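Local atomic coordinates of SM80.1 Vicilin (Solanum melongena, PDB entry 5VF5), a protein that probably serves as a 7S seed storage globulin of the bicupin family, laid down as a nutrient reserve, and carries a bound copper ion. Residues A[232-245]-A[340-352]. Sequence-based numbering, arbitrary orientation. Where two conformers were deposited one is given.
Sequences PERFEQLRDLDAAV and VGFGINAMFNRKN. With ACT (acetate ion), chain C.
Two carboxylates on 232-245, those of E233 and D242, grip the turn A346-N349. OE2 of E233 takes the F348 N-H at 2.8 Å; from the opposite face of the carboxylate plane, in the conformer modelled here, R350 NH1 makes a longer and less certain salt bridge of 3.3 Å, and a water links OE2 to R350 NH2. D242 takes the preceding N-H, that of M347, through OD1 on its syn side at 2.8 Å, CG lying anti to the backbone N (chi1 -169°), and the backbone O of D242 accepts A346 N. The type II turn closes itself through N349 N to A346 O, and M347 lays SD against the E233 carboxylate, 3.3 Å from CD. In this second cupin domain, a beta-barrel, the connection leading into strand 243-250 is thus bonded to the turn leaving strand 337-344. These neighbouring strands run antiparallel, A244 and G343 forming a hydrogen-bonded pair. A346 CB packs on A244 CB at 3.7 Å, and on the other sheet face V245 CG2 lies 4.0 Å from F342 CE1. In the second shell R239 may steady the backbone that carries E233, its NE bonding P232 O and NH2 E233 O, and N349 OD1 accepts backbone N-H groups of R263 and S264.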
loop_
_atom_site.group_PDB
_atom_site.type_symbol
_atom_site.label_atom_id
_atom_site.label_comp_id
_atom_site.label_asym_id
_atom_site.label_seq_id
_atom_site.Cartn_x
_atom_site.Cartn_y
_atom_site.Cartn_z
ATOM N N PRO A 232 -7.210 10.723 6.815
ATOM C CA PRO A 232 -7.668 10.601 8.199
ATOM C C PRO A 232 -8.586 11.734 8.630
ATOM O O PRO A 232 -9.297 11.576 9.604
ATOM C CB PRO A 232 -6.367 10.556 9.004
ATOM C CG PRO A 232 -5.385 11.278 8.141
ATOM C CD PRO A 232 -5.761 10.963 6.755
ATOM N N GLU A 233 -8.558 12.872 7.929
ATOM C CA GLU A 233 -9.516 13.946 8.228
ATOM C C GLU A 233 -10.934 13.417 8.071
ATOM O O GLU A 233 -11.812 13.741 8.864
ATOM C CB GLU A 233 -9.298 15.132 7.281
ATOM C CG GLU A 233 -8.158 16.070 7.628
ATOM C CD GLU A 233 -6.827 15.713 7.001
ATOM O OE1 GLU A 233 -6.643 14.511 6.633
ATOM O OE2 GLU A 233 -5.966 16.630 6.893
ATOM N N ARG A 234 -11.163 12.653 7.012
ATOM C CA ARG A 234 -12.470 12.094 6.706
ATOM C C ARG A 234 -12.809 10.755 7.333
ATOM O O ARG A 234 -13.959 10.512 7.691
ATOM C CB ARG A 234 -12.622 12.023 5.189
ATOM C CG ARG A 234 -13.909 11.404 4.715
ATOM C CD ARG A 234 -14.096 11.545 3.235
ATOM N NE ARG A 234 -15.270 10.803 2.817
ATOM C CZ ARG A 234 -15.507 10.392 1.572
ATOM N NH1 ARG A 234 -14.676 10.682 0.577
ATOM N NH2 ARG A 234 -16.611 9.698 1.318
ATOM N N PHE A 235 -11.818 9.873 7.414
ATOM C CA PHE A 235 -12.011 8.498 7.809
ATOM C C PHE A 235 -11.373 8.271 9.152
ATOM O O PHE A 235 -10.138 8.121 9.253
ATOM C CB PHE A 235 -11.423 7.574 6.747
ATOM C CG PHE A 235 -12.229 7.569 5.486
ATOM C CD1 PHE A 235 -13.387 6.801 5.379
ATOM C CD2 PHE A 235 -11.879 8.372 4.441
ATOM C CE1 PHE A 235 -14.150 6.843 4.225
ATOM C CE2 PHE A 235 -12.613 8.402 3.273
ATOM C CZ PHE A 235 -13.750 7.629 3.163
ATOM N N GLU A 236 -12.187 8.237 10.201
ATOM C CA GLU A 236 -11.688 8.142 11.561
ATOM C C GLU A 236 -10.844 6.857 11.768
ATOM O O GLU A 236 -9.905 6.846 12.564
ATOM C CB GLU A 236 -12.870 8.208 12.552
ATOM C CG GLU A 236 -13.648 6.920 12.717
ATOM N N GLN A 237 -11.184 5.800 11.045
ATOM C CA GLN A 237 -10.424 4.564 11.257
ATOM C C GLN A 237 -8.984 4.659 10.772
ATOM O O GLN A 237 -8.200 3.805 11.167
ATOM C CB GLN A 237 -11.058 3.334 10.643
ATOM C CG GLN A 237 -11.183 3.385 9.138
ATOM C CD GLN A 237 -12.571 3.830 8.747
ATOM O OE1 GLN A 237 -12.973 4.976 8.991
ATOM N NE2 GLN A 237 -13.314 2.929 8.159
ATOM N N LEU A 238 -8.624 5.712 10.055
ATOM C CA LEU A 238 -7.210 5.956 9.671
ATOM C C LEU A 238 -6.442 6.859 10.621
ATOM O O LEU A 238 -5.232 7.040 10.465
ATOM C CB LEU A 238 -7.159 6.519 8.254
ATOM C CG LEU A 238 -7.824 5.705 7.147
ATOM C CD1 LEU A 238 -7.691 6.450 5.830
ATOM C CD2 LEU A 238 -7.221 4.324 7.015
ATOM N N ARG A 239 -7.125 7.453 11.607
ATOM C CA ARG A 239 -6.512 8.498 12.447
ATOM C C ARG A 239 -5.419 7.976 13.374
ATOM O O ARG A 239 -4.452 8.673 13.605
ATOM C CB ARG A 239 -7.606 9.223 13.268
ATOM C CG ARG A 239 -8.389 10.136 12.406
ATOM C CD ARG A 239 -9.541 10.784 13.159
ATOM N NE ARG A 239 -10.341 11.550 12.218
ATOM C CZ ARG A 239 -11.574 11.970 12.456
ATOM N NH1 ARG A 239 -12.165 11.752 13.637
ATOM N NH2 ARG A 239 -12.209 12.628 11.512
ATOM N N ASP A 240 -5.612 6.789 13.938
ATOM C CA ASP A 240 -4.634 6.216 14.870
ATOM C C ASP A 240 -3.252 5.999 14.248
ATOM O O ASP A 240 -2.247 6.291 14.866
ATOM C CB ASP A 240 -5.160 4.937 15.556
ATOM C CG ASP A 240 -5.750 3.892 14.597
ATOM O OD1 ASP A 240 -5.669 3.995 13.336
ATOM O OD2 ASP A 240 -6.342 2.906 15.138
ATOM N N LEU A 241 -3.225 5.493 13.018
ATOM C CA LEU A 241 -2.006 5.327 12.269
ATOM C C LEU A 241 -1.545 6.637 11.625
ATOM O O LEU A 241 -0.414 6.730 11.235
ATOM C CB LEU A 241 -2.220 4.291 11.197
ATOM C CG LEU A 241 -2.279 2.849 11.652
ATOM C CD1 LEU A 241 -2.677 1.981 10.477
ATOM C CD2 LEU A 241 -0.923 2.422 12.158
ATOM N N ASP A 242 -2.439 7.613 11.519
ATOM C CA ASP A 242 -2.222 8.864 10.816
ATOM C C ASP A 242 -1.794 8.573 9.389
ATOM O O ASP A 242 -0.814 9.111 8.888
ATOM C CB ASP A 242 -1.251 9.785 11.546
ATOM C CG ASP A 242 -1.236 11.172 10.971
ATOM O OD1 ASP A 242 -2.238 11.565 10.313
ATOM O OD2 ASP A 242 -0.229 11.876 11.166
ATOM N N ALA A 243 -2.581 7.731 8.750
ATOM C CA ALA A 243 -2.308 7.249 7.402
ATOM C C ALA A 243 -3.385 7.677 6.413
ATOM O O ALA A 243 -4.539 7.891 6.782
ATOM C CB ALA A 243 -2.127 5.745 7.397
ATOM N N ALA A 244 -3.016 7.745 5.154
ATOM C CA ALA A 244 -3.926 7.924 4.057
ATOM C C ALA A 244 -3.759 6.804 3.065
ATOM O O ALA A 244 -2.678 6.174 2.982
ATOM C CB ALA A 244 -3.678 9.232 3.367
ATOM N N VAL A 245 -4.777 6.609 2.246
ATOM C CA VAL A 245 -4.691 5.693 1.114
ATOM C C VAL A 245 -5.073 6.467 -0.132
ATOM O O VAL A 245 -6.191 6.975 -0.219
ATOM C CB VAL A 245 -5.583 4.441 1.247
ATOM C CG1 VAL A 245 -5.401 3.562 0.043
ATOM C CG2 VAL A 245 -5.324 3.750 2.572
ATOM N N VAL A 340 -1.315 2.611 -6.010
ATOM C CA VAL A 340 -1.893 2.834 -4.710
ATOM C C VAL A 340 -0.778 3.367 -3.863
ATOM O O VAL A 340 0.329 2.824 -3.867
ATOM C CB VAL A 340 -2.397 1.536 -4.068
ATOM C CG1 VAL A 340 -2.902 1.789 -2.643
ATOM C CG2 VAL A 340 -3.457 0.967 -4.943
ATOM N N GLY A 341 -1.035 4.464 -3.176
ATOM C CA GLY A 341 -0.033 5.065 -2.282
ATOM C C GLY A 341 -0.510 5.070 -0.838
ATOM O O GLY A 341 -1.655 5.458 -0.536
ATOM N N PHE A 342 0.301 4.606 0.062
ATOM C CA PHE A 342 0.069 4.808 1.467
ATOM C C PHE A 342 0.755 6.079 1.897
ATOM O O PHE A 342 1.949 6.263 1.660
ATOM C CB PHE A 342 0.608 3.630 2.279
ATOM C CG PHE A 342 -0.166 2.365 2.099
ATOM C CD1 PHE A 342 -1.475 2.301 2.552
ATOM C CD2 PHE A 342 0.390 1.234 1.536
ATOM C CE1 PHE A 342 -2.224 1.149 2.430
ATOM C CE2 PHE A 342 -0.338 0.064 1.414
ATOM C CZ PHE A 342 -1.654 0.006 1.846
ATOM N N GLY A 343 0.023 6.931 2.575
ATOM C CA GLY A 343 0.567 8.159 3.137
ATOM C C GLY A 343 0.815 8.031 4.635
ATOM O O GLY A 343 -0.082 7.599 5.378
ATOM N N ILE A 344 2.013 8.375 5.052
ATOM C CA ILE A 344 2.431 8.333 6.437
ATOM C C ILE A 344 2.472 9.814 6.880
ATOM O O ILE A 344 2.784 10.691 6.043
ATOM C CB ILE A 344 3.802 7.600 6.517
ATOM C CG1 ILE A 344 3.576 6.087 6.124
ATOM C CG2 ILE A 344 4.406 7.751 7.913
ATOM C CD1 ILE A 344 4.845 5.334 5.837
ATOM N N ASN A 345 2.147 10.125 8.147
ATOM C CA ASN A 345 2.053 11.515 8.605
ATOM C C ASN A 345 0.997 12.264 7.758
ATOM O O ASN A 345 1.242 13.399 7.296
ATOM C CB ASN A 345 3.409 12.259 8.580
ATOM C CG ASN A 345 4.467 11.578 9.424
ATOM O OD1 ASN A 345 5.625 11.391 8.945
ATOM N ND2 ASN A 345 4.086 11.140 10.624
ATOM N N ALA A 346 -0.181 11.641 7.575
ATOM C CA ALA A 346 -1.109 12.127 6.570
ATOM C C ALA A 346 -1.978 13.329 6.990
ATOM O O ALA A 346 -2.295 14.159 6.128
ATOM C CB ALA A 346 -2.025 11.015 6.127
ATOM N N MET A 347 -2.352 13.438 8.268
ATOM C CA MET A 347 -3.209 14.529 8.646
ATOM C C MET A 347 -2.509 15.847 8.314
ATOM O O MET A 347 -1.317 16.031 8.607
ATOM C CB MET A 347 -3.531 14.529 10.140
ATOM C CG MET A 347 -4.630 15.500 10.452
ATOM S SD MET A 347 -6.257 14.790 10.164
ATOM C CE MET A 347 -6.498 13.946 11.685
ATOM N N PHE A 348 -3.285 16.754 7.732
ATOM C CA PHE A 348 -2.849 18.109 7.366
ATOM C C PHE A 348 -1.997 18.140 6.087
ATOM O O PHE A 348 -1.571 19.227 5.677
ATOM C CB PHE A 348 -2.144 18.849 8.538
ATOM C CG PHE A 348 -2.891 18.751 9.843
ATOM C CD1 PHE A 348 -4.182 19.180 9.905
ATOM C CD2 PHE A 348 -2.316 18.158 10.969
ATOM C CE1 PHE A 348 -4.926 19.095 11.097
ATOM C CE2 PHE A 348 -3.030 18.054 12.160
ATOM C CZ PHE A 348 -4.342 18.533 12.219
ATOM N N ASN A 349 -1.758 16.976 5.470
ATOM C CA ASN A 349 -1.028 16.962 4.197
ATOM C C ASN A 349 -1.802 17.658 3.090
ATOM O O ASN A 349 -3.026 17.459 2.942
ATOM C CB ASN A 349 -0.732 15.553 3.737
ATOM C CG ASN A 349 0.176 15.532 2.499
ATOM O OD1 ASN A 349 1.353 15.943 2.570
ATOM N ND2 ASN A 349 -0.377 15.079 1.346
ATOM N N ARG A 350 -1.086 18.434 2.290
ATOM C CA ARG A 350 -1.662 19.006 1.093
ATOM C C ARG A 350 -0.726 18.779 -0.104
ATOM O O ARG A 350 0.521 18.753 0.018
ATOM C CB ARG A 350 -2.016 20.474 1.292
ATOM C CG ARG A 350 -2.998 20.739 2.436
ATOM C CD ARG A 350 -4.407 20.203 2.176
ATOM N NE ARG A 350 -5.378 20.597 3.221
ATOM C CZ ARG A 350 -5.654 19.892 4.310
ATOM N NH1 ARG A 350 -5.080 18.704 4.528
ATOM N NH2 ARG A 350 -6.546 20.370 5.171
ATOM N N LYS A 351 -1.359 18.538 -1.249
ATOM C CA LYS A 351 -0.696 18.478 -2.543
ATOM C C LYS A 351 -0.457 19.885 -3.038
ATOM O O LYS A 351 -1.368 20.722 -3.014
ATOM C CB LYS A 351 -1.529 17.778 -3.601
ATOM C CG LYS A 351 -1.715 16.321 -3.394
ATOM C CD LYS A 351 -0.815 15.571 -4.283
ATOM C CE LYS A 351 -0.929 14.052 -4.218
ATOM N NZ LYS A 351 -0.800 13.522 -2.829
ATOM N N ASN A 352 0.762 20.152 -3.473
ATOM C CA ASN A 352 1.178 21.430 -4.027
ATOM C C ASN A 352 1.661 21.206 -5.437
ATOM O O ASN A 352 2.767 20.641 -5.648
ATOM C CB ASN A 352 2.340 21.989 -3.209
ATOM C CG ASN A 352 1.926 22.410 -1.821
ATOM O OD1 ASN A 352 1.702 23.586 -1.564
ATOM N ND2 ASN A 352 1.788 21.436 -0.924
HETATM C C ACT C . 0.812 10.698 -3.732
HETATM O O ACT C . -0.131 10.820 -2.891
HETATM O OXT ACT C . 1.688 11.586 -3.831
HETATM C CH3 ACT C . 0.918 9.521 -4.671
HETATM O O HOH W 1 -4.538 13.997 4.768
HETATM O O HOH W 2 -6.490 18.966 7.688
HETATM O O HOH W 3 1.795 8.094 10.076
HETATM O O HOH W 4 0.046 14.350 10.503
HETATM O O HOH W 5 2.006 11.385 12.392
#